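Local coordinates for protein BPH (Thiobacillus denitrificans, PDB 5OVS) that assembles into a tetradecameric double ring homologous to the proteasome and probably degrades proteins within its inner cavity, at the interface of chains A and B. Numbering follows the deposited sequence. Chains: chain A/B, BPH.

The interface of chains A and B. Residues chain A 134, 142, 145-146, 149; chain B 143, 147, 169, 172-173.
B:Phe173, with 55 Å² of its surface buried by chain A, sits at the C-terminal end of helix 159-173 and pushes its ring against helix 141-151 of chain A. A:Leu145 lies over one ring face through CB, 4.0 Å from CE2 of B:Phe173 and offset toward the rim. The opposite face is covered from its own chain by B:Glu172 CG, over the ring centre, which puts the phenyl between A:Leu145 and B:Glu172. A:Tyr149 CB meets the edge of the ring in its plane, 3.9 Å from B:Phe173 CE2. B:Phe173 CZ reaches CE1 of A:Phe134 at 3.9 Å, a ring met at its own edge by A:Leu145 CD2.

With CG anti to the backbone N (chi1 171°), A:Tyr149 lays one face of its ring over helix 159-173 of chain B, spanning B:Ala169 and B:Glu172, both on that side. At one rim CD2 packs on B:Ala169 CA at 3.8 Å; at the other CE1 touches the B:Glu172 methylene CG at 3.9 Å. The tyrosine and glutamate side chains cross at about a right angle, ring and carboxylate planes 27° apart.

Beside this ring the two copies of helix 141-151 run close together, A:Gly146 CA lying 4.0 Å from B:Ala147 CB. The two-fold symmetric interface probably joins the two seven-membered rings, and the patch recurs with the chains exchanged. Near the helix starts, A:Pro142 CB sits over the centre of the B:Tyr143 ring in a CH-pi contact, 3.9 Å from CZ.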
# COMPACT_ATOMS: atom_id res chain seq x y z
N PHE A 134 20.14 1.94 -40.75
CA PHE A 134 19.94 3.10 -39.90
C PHE A 134 19.26 2.69 -38.60
O PHE A 134 18.59 1.66 -38.53
CB PHE A 134 19.11 4.16 -40.63
CG PHE A 134 17.72 3.71 -41.03
CD1 PHE A 134 16.68 3.70 -40.10
CD2 PHE A 134 17.44 3.36 -42.34
CE1 PHE A 134 15.40 3.32 -40.47
CE2 PHE A 134 16.16 2.97 -42.72
CZ PHE A 134 15.14 2.95 -41.78
N PRO A 142 10.99 6.71 -32.61
CA PRO A 142 9.93 6.26 -33.51
C PRO A 142 9.66 7.20 -34.69
O PRO A 142 9.45 6.74 -35.82
CB PRO A 142 8.69 6.21 -32.62
CG PRO A 142 9.07 6.78 -31.31
CD PRO A 142 10.56 6.71 -31.20
N LEU A 145 12.67 6.91 -37.11
CA LEU A 145 12.62 5.65 -37.85
C LEU A 145 11.63 5.67 -39.03
O LEU A 145 11.98 5.31 -40.14
CB LEU A 145 12.34 4.48 -36.91
CG LEU A 145 13.48 4.19 -35.94
CD1 LEU A 145 13.03 3.19 -34.87
CD2 LEU A 145 14.72 3.68 -36.68
N GLY A 146 10.41 6.14 -38.77
CA GLY A 146 9.42 6.35 -39.82
C GLY A 146 9.93 7.19 -40.97
O GLY A 146 9.84 6.79 -42.14
N TYR A 149 12.91 5.48 -42.78
CA TYR A 149 12.32 4.41 -43.60
C TYR A 149 11.76 4.96 -44.92
O TYR A 149 11.88 4.35 -45.97
CB TYR A 149 11.23 3.67 -42.80
CG TYR A 149 10.38 2.68 -43.58
CD1 TYR A 149 10.83 1.38 -43.83
CD2 TYR A 149 9.10 3.03 -44.02
CE1 TYR A 149 10.04 0.48 -44.53
CE2 TYR A 149 8.31 2.13 -44.72
CZ TYR A 149 8.78 0.86 -44.97
OH TYR A 149 7.98 -0.03 -45.65
N TYR B 143 5.61 6.49 -35.73
CA TYR B 143 6.31 5.98 -36.91
C TYR B 143 5.69 6.54 -38.18
O TYR B 143 6.38 6.94 -39.12
CB TYR B 143 6.24 4.45 -36.94
CG TYR B 143 6.75 3.77 -35.71
CD1 TYR B 143 5.93 3.55 -34.63
CD2 TYR B 143 8.07 3.36 -35.62
CE1 TYR B 143 6.41 2.94 -33.48
CE2 TYR B 143 8.54 2.74 -34.48
CZ TYR B 143 7.71 2.54 -33.42
OH TYR B 143 8.16 1.93 -32.28
N ALA B 147 7.29 8.98 -41.04
CA ALA B 147 7.30 8.62 -42.45
C ALA B 147 6.61 9.65 -43.33
O ALA B 147 7.20 10.16 -44.28
CB ALA B 147 6.65 7.26 -42.62
N ALA B 169 5.37 2.08 -42.39
CA ALA B 169 6.37 2.48 -41.41
C ALA B 169 6.11 1.92 -40.03
O ALA B 169 7.02 1.37 -39.39
CB ALA B 169 6.45 3.98 -41.35
N GLU B 172 6.65 -1.85 -39.96
CA GLU B 172 8.05 -2.22 -40.04
C GLU B 172 8.67 -2.28 -38.65
O GLU B 172 9.46 -3.18 -38.36
CB GLU B 172 8.81 -1.23 -40.92
CG GLU B 172 10.25 -1.65 -41.26
CD GLU B 172 10.34 -2.87 -42.16
OE1 GLU B 172 9.29 -3.40 -42.60
OE2 GLU B 172 11.47 -3.32 -42.44
N PHE B 173 8.28 -1.37 -37.76
CA PHE B 173 8.98 -1.22 -36.49
C PHE B 173 8.20 -1.52 -35.21
O PHE B 173 8.81 -1.64 -34.16
CB PHE B 173 9.58 0.18 -36.41
CG PHE B 173 10.61 0.45 -37.46
CD1 PHE B 173 11.84 -0.20 -37.44
CD2 PHE B 173 10.34 1.34 -38.49
CE1 PHE B 173 12.79 0.04 -38.41
CE2 PHE B 173 11.29 1.59 -39.47
CZ PHE B 173 12.52 0.94 -39.43